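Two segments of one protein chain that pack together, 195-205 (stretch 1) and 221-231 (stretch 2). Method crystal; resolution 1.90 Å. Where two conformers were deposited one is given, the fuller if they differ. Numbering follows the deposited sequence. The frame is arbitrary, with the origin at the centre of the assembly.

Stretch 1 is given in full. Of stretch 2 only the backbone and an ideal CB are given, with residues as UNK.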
# COMPACT_ATOMS: atom_id res chain seq x y z
N SER A 195 -7.95 -19.29 7.76
CA SER A 195 -7.01 -18.32 8.33
C SER A 195 -7.35 -16.87 7.96
O SER A 195 -7.32 -15.99 8.82
CB SER A 195 -5.58 -18.64 7.91
OG SER A 195 -5.14 -19.83 8.53
N ILE A 196 -7.70 -16.64 6.69
CA ILE A 196 -7.99 -15.28 6.22
C ILE A 196 -9.23 -14.75 6.93
O ILE A 196 -9.21 -13.63 7.42
CB ILE A 196 -8.09 -15.18 4.67
CG1 ILE A 196 -6.81 -15.70 4.02
CG2 ILE A 196 -8.26 -13.72 4.21
CD1 ILE A 196 -6.93 -15.99 2.54
N LEU A 197 -10.26 -15.59 7.06
CA LEU A 197 -11.46 -15.23 7.85
C LEU A 197 -11.18 -14.87 9.31
O LEU A 197 -11.79 -13.93 9.85
CB LEU A 197 -12.52 -16.34 7.79
CG LEU A 197 -13.14 -16.62 6.42
CD1 LEU A 197 -14.23 -17.71 6.50
CD2 LEU A 197 -13.67 -15.35 5.82
N ARG A 198 -10.27 -15.60 9.95
CA ARG A 198 -9.86 -15.27 11.33
C ARG A 198 -9.17 -13.91 11.41
O ARG A 198 -9.42 -13.13 12.33
CB ARG A 198 -8.93 -16.34 11.89
CG ARG A 198 -9.60 -17.63 12.27
CD ARG A 198 -8.60 -18.58 12.91
NE ARG A 198 -9.12 -19.95 12.99
CZ ARG A 198 -8.75 -20.94 12.19
NH1 ARG A 198 -7.84 -20.75 11.24
NH2 ARG A 198 -9.29 -22.15 12.35
N LYS A 199 -8.28 -13.65 10.45
CA LYS A 199 -7.54 -12.40 10.40
C LYS A 199 -8.45 -11.21 10.09
O LYS A 199 -8.24 -10.11 10.60
CB LYS A 199 -6.39 -12.49 9.38
CG LYS A 199 -5.11 -13.17 9.92
CD LYS A 199 -4.79 -12.60 11.30
CE LYS A 199 -3.35 -12.75 11.69
NZ LYS A 199 -3.08 -11.86 12.86
N LEU A 200 -9.45 -11.44 9.25
CA LEU A 200 -10.49 -10.44 8.98
C LEU A 200 -11.35 -10.17 10.21
O LEU A 200 -11.84 -9.05 10.39
CB LEU A 200 -11.36 -10.88 7.81
CG LEU A 200 -10.76 -10.75 6.41
CD1 LEU A 200 -11.50 -11.67 5.47
CD2 LEU A 200 -10.80 -9.30 5.92
N ASP A 201 -11.53 -11.18 11.06
CA ASP A 201 -12.13 -10.97 12.40
C ASP A 201 -11.23 -10.12 13.30
O ASP A 201 -11.72 -9.24 14.02
CB ASP A 201 -12.45 -12.29 13.11
CG ASP A 201 -13.62 -13.03 12.49
OD1 ASP A 201 -14.57 -12.39 11.99
OD2 ASP A 201 -13.59 -14.28 12.53
N ASP A 202 -9.92 -10.41 13.28
CA ASP A 202 -8.93 -9.60 14.02
C ASP A 202 -9.02 -8.14 13.58
O ASP A 202 -9.11 -7.24 14.41
CB ASP A 202 -7.50 -10.14 13.82
CG ASP A 202 -7.22 -11.41 14.61
OD1 ASP A 202 -8.07 -11.80 15.45
OD2 ASP A 202 -6.15 -12.02 14.41
N LEU A 203 -9.07 -7.92 12.27
CA LEU A 203 -9.18 -6.59 11.70
C LEU A 203 -10.42 -5.84 12.18
O LEU A 203 -10.34 -4.66 12.56
CB LEU A 203 -9.19 -6.65 10.16
CG LEU A 203 -9.08 -5.33 9.38
CD1 LEU A 203 -7.77 -4.62 9.69
CD2 LEU A 203 -9.20 -5.60 7.88
N GLU A 204 -11.54 -6.54 12.19
CA GLU A 204 -12.79 -5.95 12.63
C GLU A 204 -12.70 -5.57 14.12
O GLU A 204 -13.06 -4.46 14.49
CB GLU A 204 -13.96 -6.89 12.36
CG GLU A 204 -15.25 -6.41 12.98
CD GLU A 204 -16.45 -7.25 12.61
OE1 GLU A 204 -16.34 -8.12 11.72
OE2 GLU A 204 -17.52 -7.01 13.21
N ARG A 205 -12.18 -6.48 14.94
CA ARG A 205 -12.01 -6.24 16.37
C ARG A 205 -11.15 -5.00 16.67
O ARG A 205 -11.53 -4.15 17.47
CB ARG A 205 -11.41 -7.49 17.05
CG ARG A 205 -11.07 -7.28 18.53
CD ARG A 205 -10.46 -8.51 19.23
NE ARG A 205 -9.52 -9.30 18.43
CZ ARG A 205 -8.24 -9.01 18.22
NH1 ARG A 205 -7.68 -7.91 18.72
NH2 ARG A 205 -7.50 -9.82 17.48
N UNK A 221 -5.47 -16.03 -5.02
CA UNK A 221 -6.86 -16.39 -5.30
C UNK A 221 -7.75 -16.49 -4.05
O UNK A 221 -8.88 -16.01 -4.06
CB UNK A 221 -6.89 -17.73 -6.04
N UNK A 222 -7.23 -17.11 -3.00
CA UNK A 222 -7.99 -17.23 -1.73
C UNK A 222 -8.19 -15.87 -1.05
O UNK A 222 -9.25 -15.60 -0.47
CB UNK A 222 -7.27 -18.18 -0.77
N UNK A 223 -7.17 -15.01 -1.12
CA UNK A 223 -7.27 -13.68 -0.51
C UNK A 223 -8.35 -12.86 -1.20
O UNK A 223 -9.17 -12.24 -0.53
CB UNK A 223 -5.93 -12.95 -0.58
N UNK A 224 -8.33 -12.84 -2.53
CA UNK A 224 -9.30 -12.09 -3.33
C UNK A 224 -10.73 -12.53 -2.99
O UNK A 224 -11.58 -11.68 -2.68
CB UNK A 224 -9.02 -12.28 -4.82
N UNK A 225 -10.97 -13.83 -3.01
CA UNK A 225 -12.31 -14.37 -2.73
C UNK A 225 -12.82 -14.02 -1.32
O UNK A 225 -13.96 -13.56 -1.16
CB UNK A 225 -12.29 -15.89 -2.90
N UNK A 226 -11.96 -14.19 -0.31
CA UNK A 226 -12.33 -13.92 1.08
C UNK A 226 -12.53 -12.44 1.34
O UNK A 226 -13.48 -12.07 2.01
CB UNK A 226 -11.26 -14.47 2.03
N UNK A 227 -11.63 -11.61 0.81
CA UNK A 227 -11.71 -10.16 0.96
C UNK A 227 -12.90 -9.58 0.20
O UNK A 227 -13.62 -8.75 0.75
CB UNK A 227 -10.41 -9.51 0.48
N UNK A 228 -13.14 -10.04 -1.03
CA UNK A 228 -14.32 -9.58 -1.77
C UNK A 228 -15.61 -9.80 -0.99
O UNK A 228 -16.40 -8.87 -0.83
CB UNK A 228 -14.41 -10.30 -3.12
N UNK A 229 -15.80 -11.01 -0.49
CA UNK A 229 -17.00 -11.38 0.26
C UNK A 229 -17.16 -10.59 1.56
O UNK A 229 -18.24 -10.03 1.83
CB UNK A 229 -16.97 -12.88 0.57
N UNK A 230 -16.10 -10.54 2.37
CA UNK A 230 -16.10 -9.82 3.65
C UNK A 230 -16.38 -8.30 3.48
O UNK A 230 -17.20 -7.74 4.22
CB UNK A 230 -14.75 -10.02 4.35
N UNK A 231 -15.71 -7.66 2.52
CA UNK A 231 -15.87 -6.22 2.30
C UNK A 231 -17.27 -5.86 1.82
O UNK A 231 -17.79 -4.79 2.16
CB UNK A 231 -14.84 -5.73 1.28

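Stretch 2 is helical throughout, so every position must suit helical backbone angles; the axes approach to 10.0 Å, with 43° between their N-to-C directions.

Position 221 has nothing of stretch 1 within 5.5 Å of its ideal CB, so almost any helix-compatible residue would do; it is Asp221, out of reach.

At 222 the CB points sideways, 4.0 Å from Ile196 CD1. A chain with an aliphatic base and a free or polar end would suit, and Glu222 fits: its carboxylate lies farther from Ile196 CD1 than the CB does.

Position 223 is also sideways, its ideal CB 4.5 Å from the same Ile196 CD1. That methyl already sits against the backbone here, which favours something small: Ala, Ser, perhaps Thr. The residue is Ser223; its N is 3.8 Å and its OG 3.9 Å from Ile196 CD1, and the hydroxyl finds its hydrogen bond elsewhere in the structure.

Positions 224 and 225 see nothing of stretch 1, and the contact sets no preference. They hold Ile224 and Ala225.

At 226 the CA-to-CB bond points toward stretch 1. The ideal CB is already 3.8 Å from Ile196 CG2, with Leu200 CD1 at 4.4 Å and Leu197 CD2 at 4.6 Å, so a methyl fills the space; Ala is the natural reading, with Gly or Ser possible. Ala226 packs its CB against Ile196 CG2, where the CA atoms of the two residues are 6.9 Å apart.

Position 227 points sideways, with Leu200 CD2 5.5 Å from its ideal CB. Several aliphatics would serve; Ile227 comes no nearer than 4.6 Å, from its CG1 to Leu200 CD2.

Positions 228 and 229 are unconstrained by stretch 1. Ser228 turns back on its own helix, OG donating to Ile224 O at 2.7 Å, and Lys229 stays out of reach.

At 230 the CB again points toward stretch 1, 3.8 Å from Leu200 CD1. Beyond lie leucine methyls, then the carboxylates of Asp201 and Glu204. Leu, Met or Phe could cover the apolar part; a large chain with a donor could also answer the acids. Trp230 does both. Leu200 CB lies over its five-membered ring, 3.9 Å from the centroid, a CH-pi contact, and Glu204 CB meets the ring edge 3.9 Å from Trp230 CZ2. Trp230 NE1 donates to a water at 2.9 Å, which in turn donates to Asp201 OD1 (2.5 Å) and Glu204 OE1 (2.6 Å).

Position 231 points sideways with nothing of stretch 1 within 5.5 Å of its ideal CB, so the contact sets no preference; Ser231 OG donates to Ile227 O at 2.6 Å.

Stretch 2, residues 221-231: DESIAAISKWS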
# COMPACT_ATOMS: atom_id res chain seq x y z
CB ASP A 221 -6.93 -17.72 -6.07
CG ASP A 221 -6.75 -17.55 -7.57
OD1 ASP A 221 -6.39 -16.44 -8.02
OD2 ASP A 221 -6.96 -18.53 -8.31
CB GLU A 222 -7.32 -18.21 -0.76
CG GLU A 222 -7.29 -19.66 -1.25
CD GLU A 222 -8.59 -20.42 -1.00
OE1 GLU A 222 -9.45 -19.93 -0.24
OE2 GLU A 222 -8.74 -21.53 -1.56
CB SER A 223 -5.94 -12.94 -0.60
OG SER A 223 -4.93 -13.70 0.02
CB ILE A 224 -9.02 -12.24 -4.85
CG1 ILE A 224 -7.72 -11.53 -5.23
CG2 ILE A 224 -10.17 -11.68 -5.67
CD1 ILE A 224 -7.14 -11.98 -6.55
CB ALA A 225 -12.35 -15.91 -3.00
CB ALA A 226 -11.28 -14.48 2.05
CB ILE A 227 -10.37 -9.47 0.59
CG1 ILE A 227 -9.30 -9.84 1.64
CG2 ILE A 227 -10.49 -7.93 0.48
CD1 ILE A 227 -7.94 -9.46 1.23
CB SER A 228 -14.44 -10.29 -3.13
OG SER A 228 -13.32 -9.99 -3.95
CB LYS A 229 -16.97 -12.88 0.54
CG LYS A 229 -18.17 -13.42 1.32
CD LYS A 229 -17.92 -14.88 1.71
CE LYS A 229 -19.11 -15.48 2.43
NZ LYS A 229 -19.67 -14.58 3.47
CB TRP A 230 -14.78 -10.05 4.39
CG TRP A 230 -14.77 -9.56 5.82
CD1 TRP A 230 -15.12 -10.27 6.93
CD2 TRP A 230 -14.41 -8.25 6.27
NE1 TRP A 230 -14.99 -9.49 8.05
CE2 TRP A 230 -14.57 -8.24 7.67
CE3 TRP A 230 -13.97 -7.09 5.63
CZ2 TRP A 230 -14.30 -7.10 8.45
CZ3 TRP A 230 -13.71 -5.95 6.40
CH2 TRP A 230 -13.87 -5.97 7.80
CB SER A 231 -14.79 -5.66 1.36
OG SER A 231 -14.69 -6.42 0.18
O HOH W 1 -15.28 -10.30 10.80
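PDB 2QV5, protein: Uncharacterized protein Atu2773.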